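Local coordinates for protein imidazolonepropionase (Unidentified, PDB 2Q09) that catalyses the hydrolytic opening of the imidazolone ring of 4-imidazolone-5-propanoate to N-formimidoyl-L-glutamate, the third step of histidine degradation, at residues A373-N379 and Q394-V400. Coordinates in Å, arbitrary orientation, origin at the centre of the assembly. Numbering follows the deposited sequence.
Sequences ADFLVWN and QLVSRVV
Strands 375-378 and 397-400 run antiparallel (175°), axes 4.8 Å apart. F375 and V399 form a hydrogen-bonded pair (N to O 2.9 Å both ways); V377 N reaches S397 O at 2.9 Å. V377 O accepts from both V396 N (2.7 Å) and S397 N (3.2 Å), a classic beta bulge that shifts the register by one, so W378 pairs with L395 and N379 N meets Q394 O at 3.0 Å. The 14-residue connection contains helix 385-388; strand 375-378 also pairs antiparallel with strand 63-73, in the sheet of the amidohydrolase barrel strands. Beta-branched V399 (t) sets CB 3.8 Å from the centroid of flat F375 (p), a CH-pi contact. Small S397 leaves room beside V377 and bonds E404. On the other face, L376 (m,t) CD2 packs 3.7 Å from CG of R398, whose extended (ttt) chain carries the guanidinium to P166 O. L395 (m,t) CD2 makes a CH-pi contact 3.6 Å from the six-membered-ring centroid of W378 (m), whose NE1 hydrogen-bonds to T65 OG1. D374 salt-bridges R168; one water joins N379 OD1 and Q394 NE2, each 3.1 Å away.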
loop_
_atom_site.group_PDB
_atom_site.type_symbol
_atom_site.label_atom_id
_atom_site.label_comp_id
_atom_site.label_asym_id
_atom_site.label_seq_id
_atom_site.Cartn_x
_atom_site.Cartn_y
_atom_site.Cartn_z
ATOM N N ALA A 373 -13.675 2.608 -12.906
ATOM C CA ALA A 373 -14.029 1.226 -13.191
ATOM C C ALA A 373 -12.877 0.247 -12.973
ATOM O O ALA A 373 -12.357 -0.336 -13.931
ATOM C CB ALA A 373 -14.557 1.105 -14.623
ATOM N N ASP A 374 -12.492 0.084 -11.712
ATOM C CA ASP A 374 -11.428 -0.839 -11.327
ATOM C C ASP A 374 -12.128 -1.939 -10.543
ATOM O O ASP A 374 -12.422 -1.772 -9.357
ATOM C CB ASP A 374 -10.397 -0.132 -10.438
ATOM C CG ASP A 374 -9.489 0.797 -11.218
ATOM O OD1 ASP A 374 -9.789 1.074 -12.401
ATOM O OD2 ASP A 374 -8.475 1.253 -10.642
ATOM N N PHE A 375 -12.418 -3.051 -11.205
ATOM C CA PHE A 375 -13.103 -4.138 -10.525
ATOM C C PHE A 375 -12.614 -5.502 -10.974
ATOM O O PHE A 375 -11.901 -5.625 -11.984
ATOM C CB PHE A 375 -14.621 -4.007 -10.715
ATOM C CG PHE A 375 -15.067 -3.990 -12.147
ATOM C CD1 PHE A 375 -15.297 -5.172 -12.841
ATOM C CD2 PHE A 375 -15.272 -2.780 -12.800
ATOM C CE1 PHE A 375 -15.742 -5.151 -14.164
ATOM C CE2 PHE A 375 -15.716 -2.742 -14.120
ATOM C CZ PHE A 375 -15.948 -3.930 -14.806
ATOM N N LEU A 376 -13.010 -6.528 -10.229
ATOM C CA LEU A 376 -12.571 -7.884 -10.508
ATOM C C LEU A 376 -13.713 -8.890 -10.525
ATOM O O LEU A 376 -14.618 -8.822 -9.693
ATOM C CB LEU A 376 -11.580 -8.324 -9.428
ATOM C CG LEU A 376 -10.499 -7.326 -9.007
ATOM C CD1 LEU A 376 -9.810 -7.820 -7.747
ATOM C CD2 LEU A 376 -9.495 -7.149 -10.157
ATOM N N VAL A 377 -13.651 -9.835 -11.456
ATOM C CA VAL A 377 -14.651 -10.892 -11.539
ATOM C C VAL A 377 -13.918 -12.157 -11.113
ATOM O O VAL A 377 -12.945 -12.566 -11.754
ATOM C CB VAL A 377 -15.180 -11.083 -12.965
ATOM C CG1 VAL A 377 -16.135 -12.275 -13.003
ATOM C CG2 VAL A 377 -15.899 -9.824 -13.427
ATOM N N TRP A 378 -14.378 -12.771 -10.026
ATOM C CA TRP A 378 -13.731 -13.967 -9.499
ATOM C C TRP A 378 -14.451 -15.259 -9.825
ATOM O O TRP A 378 -15.617 -15.250 -10.216
ATOM C CB TRP A 378 -13.623 -13.881 -7.984
ATOM C CG TRP A 378 -12.929 -12.664 -7.477
ATOM C CD1 TRP A 378 -13.488 -11.445 -7.205
ATOM C CD2 TRP A 378 -11.550 -12.563 -7.121
ATOM N NE1 TRP A 378 -12.539 -10.592 -6.693
ATOM C CE2 TRP A 378 -11.338 -11.253 -6.632
ATOM C CE3 TRP A 378 -10.466 -13.454 -7.173
ATOM C CZ2 TRP A 378 -10.086 -10.816 -6.178
ATOM C CZ3 TRP A 378 -9.216 -13.020 -6.720
ATOM C CH2 TRP A 378 -9.041 -11.709 -6.232
ATOM N N ASN A 379 -13.759 -16.380 -9.653
ATOM C CA ASN A 379 -14.382 -17.665 -9.895
ATOM C C ASN A 379 -14.758 -18.299 -8.555
ATOM O O ASN A 379 -15.277 -19.413 -8.518
ATOM C CB ASN A 379 -13.468 -18.590 -10.711
ATOM C CG ASN A 379 -12.180 -18.934 -9.993
ATOM O OD1 ASN A 379 -11.924 -18.475 -8.877
ATOM N ND2 ASN A 379 -11.356 -19.750 -10.635
ATOM N N GLN A 394 -7.402 -16.827 -9.245
ATOM C CA GLN A 394 -8.853 -16.980 -9.276
ATOM C C GLN A 394 -9.583 -15.894 -10.061
ATOM O O GLN A 394 -10.815 -15.819 -10.031
ATOM C CB GLN A 394 -9.387 -17.016 -7.845
ATOM C CG GLN A 394 -8.834 -18.157 -7.013
ATOM C CD GLN A 394 -9.121 -17.982 -5.537
ATOM O OE1 GLN A 394 -8.495 -17.156 -4.863
ATOM N NE2 GLN A 394 -10.083 -18.750 -5.025
ATOM N N LEU A 395 -8.831 -15.056 -10.764
ATOM C CA LEU A 395 -9.445 -13.988 -11.542
ATOM C C LEU A 395 -9.983 -14.480 -12.877
ATOM O O LEU A 395 -9.309 -15.209 -13.598
ATOM C CB LEU A 395 -8.446 -12.862 -11.798
ATOM C CG LEU A 395 -8.018 -12.037 -10.585
ATOM C CD1 LEU A 395 -6.937 -11.051 -11.010
ATOM C CD2 LEU A 395 -9.220 -11.321 -10.002
ATOM N N VAL A 396 -11.210 -14.087 -13.188
ATOM C CA VAL A 396 -11.832 -14.450 -14.453
ATOM C C VAL A 396 -11.729 -13.206 -15.330
ATOM O O VAL A 396 -11.632 -13.289 -16.558
ATOM C CB VAL A 396 -13.319 -14.822 -14.261
ATOM C CG1 VAL A 396 -14.049 -14.768 -15.588
ATOM C CG2 VAL A 396 -13.433 -16.220 -13.659
ATOM N N SER A 397 -11.727 -12.051 -14.674
ATOM C CA SER A 397 -11.637 -10.777 -15.371
ATOM C C SER A 397 -11.047 -9.733 -14.429
ATOM O O SER A 397 -11.417 -9.667 -13.253
ATOM C CB SER A 397 -13.030 -10.343 -15.849
ATOM O OG SER A 397 -12.988 -9.103 -16.535
ATOM N N ARG A 398 -10.120 -8.932 -14.940
ATOM C CA ARG A 398 -9.480 -7.887 -14.144
ATOM C C ARG A 398 -9.590 -6.599 -14.939
ATOM O O ARG A 398 -8.882 -6.403 -15.925
ATOM C CB ARG A 398 -8.005 -8.229 -13.876
ATOM C CG ARG A 398 -7.240 -7.154 -13.101
ATOM C CD ARG A 398 -5.812 -7.624 -12.782
ATOM N NE ARG A 398 -5.034 -6.573 -12.136
ATOM C CZ ARG A 398 -4.478 -5.553 -12.779
ATOM N NH1 ARG A 398 -4.597 -5.442 -14.100
ATOM N NH2 ARG A 398 -3.814 -4.632 -12.100
ATOM N N VAL A 399 -10.486 -5.721 -14.501
ATOM C CA VAL A 399 -10.739 -4.467 -15.187
ATOM C C VAL A 399 -10.142 -3.255 -14.491
ATOM O O VAL A 399 -10.358 -3.039 -13.296
ATOM C CB VAL A 399 -12.257 -4.250 -15.354
ATOM C CG1 VAL A 399 -12.529 -2.896 -15.996
ATOM C CG2 VAL A 399 -12.839 -5.360 -16.202
ATOM N N VAL A 400 -9.387 -2.467 -15.256
ATOM C CA VAL A 400 -8.761 -1.259 -14.743
ATOM C C VAL A 400 -9.125 -0.118 -15.694
ATOM O O VAL A 400 -8.893 -0.206 -16.901
ATOM C CB VAL A 400 -7.225 -1.423 -14.659
ATOM C CG1 VAL A 400 -6.580 -0.128 -14.216
ATOM C CG2 VAL A 400 -6.885 -2.552 -13.682
HETATM O O HOH W 1 -11.695 -20.697 -6.752
#